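Local coordinates for uncharacterized protein ATU1752 (PDB 3FHM) that is of uncharacterized function but binds AMP and NADH between paired CBS domains, consistent with a nucleotide-sensing regulatory role, at residues D28-R32 against K33-V37; A50-L53 against H54-I58. All blocks are in the same frame, centred on the assembly; numbering follows the deposited sequence.

Contact 1. Residues D28-R32 against K33-V37; sequences DLLDR and KGRDV. With NAI (1,4-dihydronicotinamide adenine dinucleotide), chain F.
Leu30 and Asp31, on the last turns of helix 26-33, receive the side chain of Arg35 as the chain turns back past the helix end. The close packing lies on the Leu30 side. Leu30 CB sits over one face of the Arg35 guanidinium, offset toward its rim, and is 3.5 Å from NH1. The two side chains cross at about a right angle. Leu30 CD2 also meets Gly34 O at 3.6 Å. Leu30 and Leu29 both also pack on Ile139 of strand 134-140.

The backbone closes the helix with two bonds. Lys33 N donates to Leu29 O, with an N-H...O angle of 162°. Gly34 N donates to Leu30 O at 2.9 Å. Gly34, at positive phi, is the first residue to leave the helical conformation.

The solvent side is looser and charged. The CG of Asp31 lies beside its backbone N (chi1 -72°), and its carboxylate runs alongside the Arg35 chain. Asp31 OD2 forms a salt bridge with Arg35 NH2 at the edge of the guanidinium; the modelled 2.5 Å is shorter than expected, and its exact length is doubtful. The carboxylate plane is turned 65° from the guanidinium, and the two groups are not coplanar. A water joins Arg35 NH2 to Leu30 O, giving this carbonyl a second donor besides Gly34 N.

Lys33 heads the other way, to the dinucleotide. Its chain bends at the end, and NZ lies 3.2 Å from NAI O2B. Further along, Asp36 O approaches NAI C2A at 3.4 Å, and Val37 CG1 meets N1A at 3.7 Å. The helix end and following loop line the NADH site in the cleft between the two CBS motifs, with Ile138 and Asp143 from the second, as expected of a CBS pair (Bateman module).

Contact 2. Residues A50-L53 against H54-I58; sequences AGTL and HAHKI. With NAI (1,4-dihydronicotinamide adenine dinucleotide), chain F.
Residues 50-58 form the closing turns of helix 46-56, with i to i+4 bonds such as His54 N to Ala50 O, and end in a Schellman motif. The helix is the middle element of a beta-alpha-beta unit with strands 39-40 and 60-64 of the CBS domain. Ala55 N donates to Gly51 O nearly straight, at 174°. His56 N donates to Thr52 O at 3.1 Å. The pattern changes at Lys57, which takes positive phi. Its N turns to His54 O, and Ile58 N reaches back to Leu53 O at 3.1 Å, in the carbonyl plane.

Thr52 and His56 run side by side and point the same way. With Thr52 OG1 beside the backbone N (chi1 -54°), the methyl CG2 falls on the far side from that N and comes 3.6 Å from His56 CD2. The approach is oblique to the imidazole. The carbonyl O of Thr52 lies in the ring plane at its edge. Thr52 OG1 is hydrogen-bonded to Glu48 O, one turn earlier. His56 also touches Val38.

Leu53 is buried on another side of the helix. Its CB lies 3.7 Å from Ile58 O, while the side chain packs on Val80 of the second subunit. His54 and Ala50 meet Lys81 and Val83 of that subunit, so this part of the helix belongs to the dimer interface.

The left-handed Lys57 carries the chain out of the helix to Ile58, beside the dinucleotide. The Ile58 side chain lies over one face of the adenine. Ile58 CD1 comes 3.9 Å from NAI C6A. Ile58 CB lies 3.8 Å from NAI C8A. Ile58 CG2 lies 3.5 Å from O4B of the ribose.

Overall arrangement
Contacts 1 and 2 are both helix ends in one CBS domain, and both touch the same NADH molecule. Their centres lie about 19 Å apart and their nearest atoms about 7 Å, so they meet through the ligand and not directly. Each has a buried leucine side and an exposed outer side. Contact 1 is the more charged, with a salt bridge and a water at the surface and a lysine near the ribose. Contact 2 depends on backbone bonds and apolar packing, and it alone reaches the second subunit. Contact 1 instead faces strand 134-140 and helix 141-147 of its own chain, in the other half of the CBS pair.

Contact 1. Residues D28-R32 against K33-V37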
ATOM      1  N   ASP A  28      21.429  -4.942  -3.905  1.00 36.37           N
ATOM      2  CA  ASP A  28      21.831  -4.027  -2.847  1.00 36.94           C
ATOM      3  C   ASP A  28      20.770  -3.845  -1.770  1.00 36.80           C
ATOM      4  O   ASP A  28      21.068  -3.773  -0.568  1.00 36.50           O
ATOM      5  CB  ASP A  28      22.138  -2.647  -3.470  1.00 37.50           C
ATOM      6  CG  ASP A  28      23.342  -2.669  -4.467  1.00 40.44           C
ATOM      7  OD1 ASP A  28      23.255  -1.955  -5.503  1.00 44.02           O
ATOM      8  OD2 ASP A  28      24.362  -3.370  -4.217  1.00 41.69           O
ATOM      9  N   LEU A  29      19.522  -3.744  -2.220  1.00 36.30           N
ATOM     10  CA  LEU A  29      18.385  -3.551  -1.331  1.00 35.27           C
ATOM     11  C   LEU A  29      18.176  -4.811  -0.482  1.00 34.84           C
ATOM     12  O   LEU A  29      17.900  -4.719   0.756  1.00 34.21           O
ATOM     13  CB  LEU A  29      17.119  -3.191  -2.128  1.00 35.26           C
ATOM     14  CG  LEU A  29      17.056  -1.999  -3.121  1.00 35.55           C
ATOM     15  CD1 LEU A  29      15.746  -1.223  -2.982  1.00 36.27           C
ATOM     16  CD2 LEU A  29      18.202  -1.009  -2.969  1.00 38.30           C
ATOM     17  N   LEU A  30      18.347  -5.971  -1.138  1.00 33.67           N
ATOM     18  CA  LEU A  30      18.220  -7.241  -0.465  1.00 33.51           C
ATOM     19  C   LEU A  30      19.218  -7.422   0.670  1.00 34.30           C
ATOM     20  O   LEU A  30      18.847  -7.929   1.743  1.00 34.29           O
ATOM     21  CB  LEU A  30      18.317  -8.365  -1.471  1.00 32.90           C
ATOM     22  CG  LEU A  30      17.098  -8.349  -2.379  1.00 31.78           C
ATOM     23  CD1 LEU A  30      17.193  -9.410  -3.478  1.00 29.06           C
ATOM     24  CD2 LEU A  30      15.827  -8.484  -1.555  1.00 30.46           C
ATOM     25  N   ASP A  31      20.457  -6.972   0.438  1.00 35.22           N
ATOM     26  CA  ASP A  31      21.522  -7.002   1.427  1.00 36.07           C
ATOM     27  C   ASP A  31      21.242  -6.205   2.687  1.00 36.45           C
ATOM     28  O   ASP A  31      21.712  -6.550   3.781  1.00 36.07           O
ATOM     29  CB  ASP A  31      22.811  -6.518   0.791  1.00 36.27           C
ATOM     30  CG  ASP A  31      23.397  -7.536  -0.180  1.00 38.34           C
ATOM     31  OD1 ASP A  31      24.623  -7.477  -0.447  1.00 39.01           O
ATOM     32  OD2 ASP A  31      22.620  -8.398  -0.688  1.00 40.02           O
ATOM     33  N   ARG A  32      20.457  -5.149   2.517  1.00 37.23           N
ATOM     34  CA  ARG A  32      20.107  -4.234   3.614  1.00 38.29           C
ATOM     35  C   ARG A  32      18.932  -4.787   4.394  1.00 37.82           C
ATOM     36  O   ARG A  32      19.017  -4.871   5.613  1.00 38.06           O
ATOM     37  CB  ARG A  32      19.731  -2.859   3.037  1.00 38.90           C
ATOM     38  CG  ARG A  32      20.307  -1.647   3.693  1.00 43.18           C
ATOM     39  CD  ARG A  32      20.955  -0.745   2.613  1.00 52.49           C
ATOM     40  NE  ARG A  32      20.003   0.135   1.906  1.00 61.02           N
ATOM     41  CZ  ARG A  32      20.059   1.477   1.883  1.00 64.65           C
ATOM     42  NH1 ARG A  32      21.032   2.139   2.525  1.00 66.43           N
ATOM     43  NH2 ARG A  32      19.142   2.169   1.209  1.00 64.92           N
ATOM     44  N   LYS A  33      17.845  -5.163   3.687  1.00 37.56           N
ATOM     45  CA  LYS A  33      16.562  -5.506   4.328  1.00 37.39           C
ATOM     46  C   LYS A  33      16.336  -7.012   4.610  1.00 37.58           C
ATOM     47  O   LYS A  33      15.798  -7.351   5.661  1.00 37.46           O
ATOM     48  CB  LYS A  33      15.375  -4.885   3.594  1.00 36.50           C
ATOM     49  CG  LYS A  33      14.857  -5.695   2.433  1.00 37.22           C
ATOM     50  CD  LYS A  33      13.389  -5.454   2.236  1.00 37.96           C
ATOM     51  CE  LYS A  33      12.785  -6.424   1.225  1.00 38.48           C
ATOM     52  NZ  LYS A  33      12.127  -7.667   1.811  1.00 37.81           N
ATOM     53  N   GLY A  34      16.742  -7.898   3.692  1.00 37.79           N
ATOM     54  CA  GLY A  34      16.636  -9.342   3.921  1.00 37.64           C
ATOM     55  C   GLY A  34      16.149 -10.090   2.726  1.00 38.00           C
ATOM     56  O   GLY A  34      15.467  -9.522   1.875  1.00 38.07           O
ATOM     57  N   ARG A  35      16.483 -11.372   2.673  1.00 38.55           N
ATOM     58  CA  ARG A  35      16.077 -12.207   1.519  1.00 38.86           C
ATOM     59  C   ARG A  35      14.810 -13.050   1.700  1.00 38.58           C
ATOM     60  O   ARG A  35      14.348 -13.689   0.761  1.00 38.78           O
ATOM     61  CB  ARG A  35      17.260 -13.012   0.937  1.00 39.22           C
ATOM     62  CG  ARG A  35      17.582 -12.541  -0.495  1.00 42.43           C
ATOM     63  CD  ARG A  35      18.958 -12.950  -1.005  1.00 45.17           C
ATOM     64  NE  ARG A  35      19.942 -12.157  -0.285  1.00 46.43           N
ATOM     65  CZ  ARG A  35      20.702 -11.214  -0.830  1.00 46.12           C
ATOM     66  NH1 ARG A  35      20.648 -10.947  -2.123  1.00 45.86           N
ATOM     67  NH2 ARG A  35      21.535 -10.531  -0.068  1.00 46.13           N
ATOM     68  N   ASP A  36      14.234 -13.018   2.895  1.00 38.26           N
ATOM     69  CA  ASP A  36      13.081 -13.853   3.194  1.00 38.43           C
ATOM     70  C   ASP A  36      11.775 -13.440   2.544  1.00 36.85           C
ATOM     71  O   ASP A  36      11.575 -12.260   2.280  1.00 37.07           O
ATOM     72  CB  ASP A  36      12.912 -14.055   4.681  1.00 39.41           C
ATOM     73  CG  ASP A  36      13.435 -15.450   5.118  1.00 44.81           C
ATOM     74  OD1 ASP A  36      14.481 -15.495   5.833  1.00 49.74           O
ATOM     75  OD2 ASP A  36      12.833 -16.502   4.709  1.00 47.33           O
ATOM     76  N   VAL A  37      10.920 -14.406   2.209  1.00 35.05           N
ATOM     77  CA  VAL A  37       9.557 -14.068   1.755  1.00 33.58           C
ATOM     78  C   VAL A  37       8.458 -14.746   2.567  1.00 33.00           C
ATOM     79  O   VAL A  37       8.486 -15.974   2.721  1.00 33.06           O
ATOM     80  CB  VAL A  37       9.275 -14.416   0.282  1.00 33.13           C
ATOM     81  CG1 VAL A  37       8.123 -13.563  -0.222  1.00 31.94           C
ATOM     82  CG2 VAL A  37      10.503 -14.213  -0.590  1.00 31.96           C
TER
HETATM   83  PA  NAI F 211       4.679  -3.228   3.070  1.00 22.21           P
HETATM   84  O1A NAI F 211       4.174  -2.665   4.338  1.00 19.85           O
HETATM   85  O2A NAI F 211       3.959  -4.298   2.267  1.00 22.86           O
HETATM   86  O5B NAI F 211       6.105  -3.867   3.319  1.00 25.92           O
HETATM   87  C5B NAI F 211       6.885  -3.544   4.499  1.00 25.78           C
HETATM   88  C4B NAI F 211       8.190  -4.288   4.427  1.00 25.09           C
HETATM   89  O4B NAI F 211       7.975  -5.693   4.390  1.00 25.77           O
HETATM   90  C3B NAI F 211       8.815  -3.944   3.114  1.00 28.04           C
HETATM   91  O3B NAI F 211      10.208  -3.784   3.447  1.00 30.05           O
HETATM   92  C2B NAI F 211       8.655  -5.147   2.251  1.00 25.93           C
HETATM   93  O2B NAI F 211       9.928  -5.397   1.757  1.00 26.79           O
HETATM   94  C1B NAI F 211       8.472  -6.265   3.212  1.00 25.81           C
HETATM   95  N9A NAI F 211       7.558  -7.307   2.700  1.00 26.59           N
HETATM   96  C8A NAI F 211       6.383  -7.111   2.074  1.00 27.05           C
HETATM   97  N7A NAI F 211       5.845  -8.306   1.734  1.00 26.91           N
HETATM   98  C5A NAI F 211       6.655  -9.269   2.163  1.00 26.63           C
HETATM   99  C6A NAI F 211       6.653 -10.738   2.148  1.00 27.71           C
HETATM  100  N6A NAI F 211       5.621 -11.405   1.577  1.00 26.68           N
HETATM  101  N1A NAI F 211       7.694 -11.407   2.703  1.00 28.18           N
HETATM  102  C2A NAI F 211       8.710 -10.732   3.262  1.00 27.60           C
HETATM  103  N3A NAI F 211       8.734  -9.394   3.322  1.00 27.72           N
HETATM  104  C4A NAI F 211       7.769  -8.618   2.794  1.00 26.72           C
HETATM  105  O3  NAI F 211       5.131  -2.192   1.928  1.00 25.59           O
HETATM  106  PN  NAI F 211       5.195  -0.565   1.828  1.00 28.56           P
HETATM  107  O1N NAI F 211       4.072   0.171   1.156  1.00 26.84           O
HETATM  108  O2N NAI F 211       6.503  -0.479   1.127  1.00 29.56           O
HETATM  109  O5D NAI F 211       5.279  -0.049   3.352  1.00 30.31           O
HETATM  110  C5D NAI F 211       4.216   0.455   4.172  1.00 28.23           C
HETATM  111  C4D NAI F 211       4.761   1.691   4.877  1.00 29.67           C
HETATM  112  O4D NAI F 211       5.979   1.345   5.573  1.00 33.81           O
HETATM  113  C3D NAI F 211       5.130   2.789   3.832  1.00 30.78           C
HETATM  114  O3D NAI F 211       4.727   4.095   4.264  1.00 31.70           O
HETATM  115  C2D NAI F 211       6.652   2.821   3.736  1.00 31.87           C
HETATM  116  O2D NAI F 211       7.179   4.123   3.399  1.00 30.18           O
HETATM  117  C1D NAI F 211       7.024   2.249   5.121  1.00 35.38           C
HETATM  118  N1N NAI F 211       8.230   1.491   5.027  1.00 36.29           N
HETATM  119  C2N NAI F 211       9.215   1.837   5.881  1.00 37.39           C
HETATM  120  C3N NAI F 211      10.453   1.160   5.850  1.00 39.49           C
HETATM  121  C7N NAI F 211      11.505   1.565   6.865  1.00 39.99           C
HETATM  122  O7N NAI F 211      12.598   0.970   6.910  1.00 44.00           O
HETATM  123  N7N NAI F 211      11.180   2.534   7.731  1.00 42.66           N
HETATM  124  C4N NAI F 211      10.662   0.115   4.920  1.00 36.87           C
HETATM  125  C5N NAI F 211       9.620  -0.207   4.019  1.00 38.00           C
HETATM  126  C6N NAI F 211       8.375   0.498   4.087  1.00 37.38           C
HETATM  127  O   HOH W   1      20.364 -10.421   2.942  1.00 27.40           O

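Contact 2. Residues A50-L53 against H54-I58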
ATOM      1  N   ALA A  50      -5.531 -12.130   5.548  1.00 31.68           N
ATOM      2  CA  ALA A  50      -5.474 -10.856   6.237  1.00 30.86           C
ATOM      3  C   ALA A  50      -4.817 -10.985   7.611  1.00 30.60           C
ATOM      4  O   ALA A  50      -4.068 -10.116   7.976  1.00 31.57           O
ATOM      5  CB  ALA A  50      -6.840 -10.239   6.361  1.00 30.24           C
ATOM      6  N   GLY A  51      -5.070 -12.042   8.377  1.00 29.77           N
ATOM      7  CA  GLY A  51      -4.486 -12.172   9.703  1.00 29.74           C
ATOM      8  C   GLY A  51      -2.972 -12.311   9.607  1.00 30.56           C
ATOM      9  O   GLY A  51      -2.240 -11.803  10.463  1.00 30.77           O
ATOM     10  N   THR A  52      -2.496 -12.982   8.545  1.00 30.21           N
ATOM     11  CA  THR A  52      -1.063 -13.093   8.276  1.00 29.64           C
ATOM     12  C   THR A  52      -0.436 -11.742   7.878  1.00 30.32           C
ATOM     13  O   THR A  52       0.614 -11.311   8.486  1.00 30.62           O
ATOM     14  CB  THR A  52      -0.734 -14.167   7.247  1.00 29.29           C
ATOM     15  OG1 THR A  52      -1.334 -15.402   7.679  1.00 28.15           O
ATOM     16  CG2 THR A  52       0.841 -14.306   7.078  1.00 28.53           C
ATOM     17  N   LEU A  53      -1.082 -11.040   6.927  1.00 29.43           N
ATOM     18  CA  LEU A  53      -0.704  -9.600   6.712  1.00 29.10           C
ATOM     19  C   LEU A  53      -0.444  -8.810   8.076  1.00 29.02           C
ATOM     20  O   LEU A  53       0.579  -8.164   8.272  1.00 28.64           O
ATOM     21  CB  LEU A  53      -1.704  -8.889   5.763  1.00 28.35           C
ATOM     22  CG  LEU A  53      -2.005  -9.486   4.352  1.00 26.61           C
ATOM     23  CD1 LEU A  53      -3.026  -8.769   3.543  1.00 23.78           C
ATOM     24  CD2 LEU A  53      -0.842  -9.648   3.462  1.00 24.11           C
ATOM     25  N   HIS A  54      -1.334  -8.956   9.039  1.00 28.45           N
ATOM     26  CA  HIS A  54      -1.210  -8.152  10.199  1.00 28.82           C
ATOM     27  C   HIS A  54      -0.150  -8.602  11.231  1.00 29.09           C
ATOM     28  O   HIS A  54       0.610  -7.791  11.750  1.00 29.19           O
ATOM     29  CB  HIS A  54      -2.533  -8.081  10.825  1.00 28.76           C
ATOM     30  CG  HIS A  54      -2.564  -7.194  12.003  1.00 30.22           C
ATOM     31  ND1 HIS A  54      -2.434  -7.666  13.289  1.00 31.83           N
ATOM     32  CD2 HIS A  54      -2.677  -5.853  12.098  1.00 30.80           C
ATOM     33  CE1 HIS A  54      -2.505  -6.658  14.132  1.00 31.38           C
ATOM     34  NE2 HIS A  54      -2.668  -5.547  13.432  1.00 30.04           N
ATOM     35  N   ALA A  55      -0.070  -9.892  11.538  1.00 29.33           N
ATOM     36  CA  ALA A  55       0.957 -10.381  12.436  1.00 29.09           C
ATOM     37  C   ALA A  55       2.382 -10.086  11.896  1.00 30.04           C
ATOM     38  O   ALA A  55       3.258  -9.718  12.714  1.00 31.61           O
ATOM     39  CB  ALA A  55       0.760 -11.817  12.683  1.00 28.71           C
ATOM     40  N   HIS A  56       2.613 -10.175  10.570  1.00 29.38           N
ATOM     41  CA  HIS A  56       3.949  -9.902  10.017  1.00 30.21           C
ATOM     42  C   HIS A  56       4.182  -8.406   9.662  1.00 30.80           C
ATOM     43  O   HIS A  56       5.285  -8.056   9.220  1.00 30.46           O
ATOM     44  CB  HIS A  56       4.256 -10.791   8.793  1.00 30.48           C
ATOM     45  CG  HIS A  56       4.448 -12.251   9.108  1.00 32.10           C
ATOM     46  ND1 HIS A  56       5.686 -12.806   9.348  1.00 34.07           N
ATOM     47  CD2 HIS A  56       3.560 -13.272   9.199  1.00 32.92           C
ATOM     48  CE1 HIS A  56       5.552 -14.094   9.606  1.00 33.35           C
ATOM     49  NE2 HIS A  56       4.274 -14.402   9.518  1.00 32.15           N
ATOM     50  N   LYS A  57       3.158  -7.544   9.869  1.00 30.66           N
ATOM     51  CA  LYS A  57       3.181  -6.129   9.483  1.00 30.85           C
ATOM     52  C   LYS A  57       3.572  -5.934   8.031  1.00 30.04           C
ATOM     53  O   LYS A  57       4.373  -5.077   7.739  1.00 31.21           O
ATOM     54  CB  LYS A  57       4.189  -5.361  10.337  1.00 30.76           C
ATOM     55  CG  LYS A  57       3.664  -4.811  11.587  1.00 35.94           C
ATOM     56  CD  LYS A  57       4.785  -4.129  12.315  1.00 42.94           C
ATOM     57  CE  LYS A  57       4.281  -3.687  13.695  1.00 47.98           C
ATOM     58  NZ  LYS A  57       3.408  -2.429  13.641  1.00 49.72           N
ATOM     59  N   ILE A  58       3.047  -6.718   7.112  1.00 29.10           N
ATOM     60  CA  ILE A  58       3.328  -6.481   5.692  1.00 29.26           C
ATOM     61  C   ILE A  58       2.071  -6.240   4.839  1.00 28.40           C
ATOM     62  O   ILE A  58       1.008  -6.443   5.301  1.00 28.46           O
ATOM     63  CB  ILE A  58       4.244  -7.593   5.135  1.00 29.16           C
ATOM     64  CG1 ILE A  58       3.526  -8.963   5.125  1.00 29.97           C
ATOM     65  CG2 ILE A  58       5.471  -7.620   5.936  1.00 27.60           C
ATOM     66  CD1 ILE A  58       4.449 -10.191   5.345  1.00 30.65           C
TER
HETATM   67  PA  NAI F 211       4.679  -3.228   3.070  1.00 22.21           P
HETATM   68  O1A NAI F 211       4.174  -2.665   4.338  1.00 19.85           O
HETATM   69  O2A NAI F 211       3.959  -4.298   2.267  1.00 22.86           O
HETATM   70  O5B NAI F 211       6.105  -3.867   3.319  1.00 25.92           O
HETATM   71  C5B NAI F 211       6.885  -3.544   4.499  1.00 25.78           C
HETATM   72  C4B NAI F 211       8.190  -4.288   4.427  1.00 25.09           C
HETATM   73  O4B NAI F 211       7.975  -5.693   4.390  1.00 25.77           O
HETATM   74  C3B NAI F 211       8.815  -3.944   3.114  1.00 28.04           C
HETATM   75  O3B NAI F 211      10.208  -3.784   3.447  1.00 30.05           O
HETATM   76  C2B NAI F 211       8.655  -5.147   2.251  1.00 25.93           C
HETATM   77  O2B NAI F 211       9.928  -5.397   1.757  1.00 26.79           O
HETATM   78  C1B NAI F 211       8.472  -6.265   3.212  1.00 25.81           C
HETATM   79  N9A NAI F 211       7.558  -7.307   2.700  1.00 26.59           N
HETATM   80  C8A NAI F 211       6.383  -7.111   2.074  1.00 27.05           C
HETATM   81  N7A NAI F 211       5.845  -8.306   1.734  1.00 26.91           N
HETATM   82  C5A NAI F 211       6.655  -9.269   2.163  1.00 26.63           C
HETATM   83  C6A NAI F 211       6.653 -10.738   2.148  1.00 27.71           C
HETATM   84  N6A NAI F 211       5.621 -11.405   1.577  1.00 26.68           N
HETATM   85  N1A NAI F 211       7.694 -11.407   2.703  1.00 28.18           N
HETATM   86  C2A NAI F 211       8.710 -10.732   3.262  1.00 27.60           C
HETATM   87  N3A NAI F 211       8.734  -9.394   3.322  1.00 27.72           N
HETATM   88  C4A NAI F 211       7.769  -8.618   2.794  1.00 26.72           C
HETATM   89  O3  NAI F 211       5.131  -2.192   1.928  1.00 25.59           O
HETATM   90  PN  NAI F 211       5.195  -0.565   1.828  1.00 28.56           P
HETATM   91  O1N NAI F 211       4.072   0.171   1.156  1.00 26.84           O
HETATM   92  O2N NAI F 211       6.503  -0.479   1.127  1.00 29.56           O
HETATM   93  O5D NAI F 211       5.279  -0.049   3.352  1.00 30.31           O
HETATM   94  C5D NAI F 211       4.216   0.455   4.172  1.00 28.23           C
HETATM   95  C4D NAI F 211       4.761   1.691   4.877  1.00 29.67           C
HETATM   96  O4D NAI F 211       5.979   1.345   5.573  1.00 33.81           O
HETATM   97  C3D NAI F 211       5.130   2.789   3.832  1.00 30.78           C
HETATM   98  O3D NAI F 211       4.727   4.095   4.264  1.00 31.70           O
HETATM   99  C2D NAI F 211       6.652   2.821   3.736  1.00 31.87           C
HETATM  100  O2D NAI F 211       7.179   4.123   3.399  1.00 30.18           O
HETATM  101  C1D NAI F 211       7.024   2.249   5.121  1.00 35.38           C
HETATM  102  N1N NAI F 211       8.230   1.491   5.027  1.00 36.29           N
HETATM  103  C2N NAI F 211       9.215   1.837   5.881  1.00 37.39           C
HETATM  104  C3N NAI F 211      10.453   1.160   5.850  1.00 39.49           C
HETATM  105  C7N NAI F 211      11.505   1.565   6.865  1.00 39.99           C
HETATM  106  O7N NAI F 211      12.598   0.970   6.910  1.00 44.00           O
HETATM  107  N7N NAI F 211      11.180   2.534   7.731  1.00 42.66           N
HETATM  108  C4N NAI F 211      10.662   0.115   4.920  1.00 36.87           C
HETATM  109  C5N NAI F 211       9.620  -0.207   4.019  1.00 38.00           C
HETATM  110  C6N NAI F 211       8.375   0.498   4.087  1.00 37.38           C